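Spindle assembly checkpoint serine/threonine-protein kinase BUB1 (Saccharomyces cerevisiae, PDB 3ESL) phosphorylates serine and threonine residues of proteins such as BUB3 and signals in the spindle assembly checkpoint, delaying anaphase until chromosomes are bioriented on the spindle. Local coordinates at residues A[37-40]-A[41-45]. Numbering follows the deposited sequence.
Sequences MIWI and STSYI
W39 lays its indole along helix 29-47 beneath S43 and Y44, one face of the ring turned to both. CB itself leads away from 41-45, but CG anti to the backbone N (chi1 176°) brings the indole back alongside the next turn. On the pyrrole side, CD1 meets S43 CB and OG, and W39 NE1 lies 3.4 Å from S43 CB. The benzo half continues under Y44: W39 CZ3 comes to 3.7 Å from Y44 CB, whose CH-pi contact sits over the face of the six-membered ring, and at the far end W39 CH2 reaches Y44 CD1 at 3.6 Å. The two ring planes, 25° apart, are displaced so that little of one lies over the other. Were W39 an alanine, S43 CB and Y44 CB would probably lose the flat surface they rest on, and a gap would be likely to open beside L8 and T11 of helix 4-21. Y44 OH is hydrogen-bonded outside this turn, to K12 NZ and S51 OG. On another side of the helix, T42 OG1 donates to I38 O at 2.7 Å, supplementing the weak backbone bond from T42 N. The backbone widens here: Y44 N reaches back five residues to W39 O (3.2 Å), and I45 N likewise to I40 O (2.9 Å). Such i+5 bonds mark a pi-type turn within an alpha helix, here in BUB1's all-helical, TPR-like N-terminal domain.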
ATOM      1  N   MET A  37      14.788  -3.945  -0.806  1.00 19.70           N
ATOM      2  CA  MET A  37      14.058  -2.875  -1.487  1.00 21.65           C
ATOM      3  C   MET A  37      14.676  -1.488  -1.279  1.00 21.59           C
ATOM      4  O   MET A  37      14.745  -0.679  -2.211  0.80 20.77           O
ATOM      5  CB  MET A  37      12.580  -2.896  -1.066  1.00 20.84           C
ATOM      6  CG  MET A  37      11.861  -4.106  -1.613  1.00 21.00           C
ATOM      7  SD  MET A  37      10.120  -4.096  -1.127  1.00 28.44           S
ATOM      8  CE  MET A  37      10.208  -4.270   0.643  1.00 26.63           C
ATOM      9  N   ILE A  38      15.154  -1.229  -0.064  1.00 21.58           N
ATOM     10  CA  ILE A  38      15.811   0.032   0.236  1.00 24.78           C
ATOM     11  C   ILE A  38      17.088   0.126  -0.597  1.00 23.13           C
ATOM     12  O   ILE A  38      17.353   1.175  -1.187  1.00 25.64           O
ATOM     13  CB  ILE A  38      16.092   0.186   1.738  1.00 24.96           C
ATOM     14  CG1 ILE A  38      14.762   0.367   2.496  1.00 24.63           C
ATOM     15  CG2 ILE A  38      17.021   1.383   2.020  1.00 25.18           C
ATOM     16  CD1 ILE A  38      14.876   0.196   3.982  1.00 27.88           C
ATOM     17  N   TRP A  39      17.835  -0.974  -0.672  1.00 24.29           N
ATOM     18  CA  TRP A  39      19.076  -1.006  -1.473  1.00 24.28           C
ATOM     19  C   TRP A  39      18.794  -0.780  -2.964  1.00 26.31           C
ATOM     20  O   TRP A  39      19.490  -0.003  -3.637  1.00 26.46           O
ATOM     21  CB  TRP A  39      19.849  -2.306  -1.253  1.00 24.96           C
ATOM     22  CG  TRP A  39      21.060  -2.385  -2.135  1.00 25.67           C
ATOM     23  CD1 TRP A  39      22.289  -1.833  -1.887  1.00 28.31           C
ATOM     24  CD2 TRP A  39      21.145  -3.010  -3.423  1.00 25.54           C
ATOM     25  NE1 TRP A  39      23.140  -2.078  -2.948  1.00 28.19           N
ATOM     26  CE2 TRP A  39      22.467  -2.808  -3.899  1.00 27.75           C
ATOM     27  CE3 TRP A  39      20.239  -3.730  -4.221  1.00 27.26           C
ATOM     28  CZ2 TRP A  39      22.902  -3.301  -5.137  1.00 28.58           C
ATOM     29  CZ3 TRP A  39      20.670  -4.222  -5.458  1.00 26.61           C
ATOM     30  CH2 TRP A  39      22.000  -4.002  -5.903  1.00 28.26           C
ATOM     31  N   ILE A  40      17.774  -1.452  -3.488  1.00 24.18           N
ATOM     32  CA  ILE A  40      17.406  -1.272  -4.892  1.00 24.96           C
ATOM     33  C   ILE A  40      17.031   0.182  -5.183  1.00 26.36           C
ATOM     34  O   ILE A  40      17.481   0.763  -6.175  1.00 28.45           O
ATOM     35  CB  ILE A  40      16.208  -2.139  -5.294  1.00 21.26           C
ATOM     36  CG1 ILE A  40      16.526  -3.626  -5.146  1.00 21.68           C
ATOM     37  CG2 ILE A  40      15.777  -1.826  -6.747  1.00 25.33           C
ATOM     38  CD1 ILE A  40      15.272  -4.506  -5.113  1.00 23.69           C
ATOM     39  N   SER A  41      16.198   0.759  -4.317  1.00 26.59           N
ATOM     40  CA  SER A  41      15.625   2.074  -4.573  1.00 29.58           C
ATOM     41  C   SER A  41      16.641   3.203  -4.378  1.00 34.36           C
ATOM     42  O   SER A  41      16.410   4.332  -4.823  1.00 37.35           O
ATOM     43  CB  SER A  41      14.389   2.295  -3.696  1.00 29.97           C
ATOM     44  OG  SER A  41      14.749   2.325  -2.327  1.00 33.72           O
ATOM     45  N   THR A  42      17.750   2.901  -3.711  1.00 34.02           N
ATOM     46  CA  THR A  42      18.794   3.891  -3.484  1.00 39.75           C
ATOM     47  C   THR A  42      20.008   3.585  -4.366  1.00 40.15           C
ATOM     48  O   THR A  42      20.264   4.293  -5.339  1.00 45.54           O
ATOM     49  CB  THR A  42      19.186   4.002  -1.991  1.00 40.08           C
ATOM     50  OG1 THR A  42      19.602   2.722  -1.500  1.00 42.70           O
ATOM     51  CG2 THR A  42      18.006   4.518  -1.155  1.00 40.68           C
ATOM     52  N   SER A  43      20.714   2.507  -4.062  1.00 38.27           N
ATOM     53  CA  SER A  43      21.972   2.205  -4.729  1.00 39.18           C
ATOM     54  C   SER A  43      21.809   1.753  -6.179  1.00 39.03           C
ATOM     55  O   SER A  43      22.457   2.296  -7.082  1.00 39.43           O
ATOM     56  CB  SER A  43      22.761   1.173  -3.926  1.00 38.43           C
ATOM     57  OG  SER A  43      23.084   1.697  -2.651  1.00 39.28           O
ATOM     58  N   TYR A  44      20.936   0.777  -6.401  1.00 36.89           N
ATOM     59  CA  TYR A  44      20.827   0.128  -7.708  1.00 38.02           C
ATOM     60  C   TYR A  44      20.171   1.006  -8.782  1.00 40.59           C
ATOM     61  O   TYR A  44      20.685   1.115  -9.898  1.00 41.91           O
ATOM     62  CB  TYR A  44      20.098  -1.215  -7.571  1.00 38.74           C
ATOM     63  CG  TYR A  44      20.199  -2.113  -8.783  1.00 38.56           C
ATOM     64  CD1 TYR A  44      21.433  -2.617  -9.212  1.00 41.40           C
ATOM     65  CD2 TYR A  44      19.060  -2.474  -9.490  1.00 38.62           C
ATOM     66  CE1 TYR A  44      21.517  -3.455 -10.334  1.00 41.81           C
ATOM     67  CE2 TYR A  44      19.130  -3.303 -10.609  1.00 40.60           C
ATOM     68  CZ  TYR A  44      20.357  -3.788 -11.025  1.00 41.22           C
ATOM     69  OH  TYR A  44      20.408  -4.603 -12.130  1.00 42.00           O
ATOM     70  N   ILE A  45      19.051   1.637  -8.438  1.00 41.34           N
ATOM     71  CA  ILE A  45      18.300   2.474  -9.375  1.00 44.30           C
ATOM     72  C   ILE A  45      19.046   3.773  -9.757  1.00 47.32           C
ATOM     73  O   ILE A  45      18.767   4.371 -10.798  1.00 48.13           O
ATOM     74  CB  ILE A  45      16.867   2.763  -8.834  1.00 45.17           C
ATOM     75  CG1 ILE A  45      15.856   2.913  -9.979  1.00 46.03           C
ATOM     76  CG2 ILE A  45      16.862   3.956  -7.884  1.00 45.97           C
ATOM     77  CD1 ILE A  45      14.416   2.628  -9.564  1.00 45.41           C
TER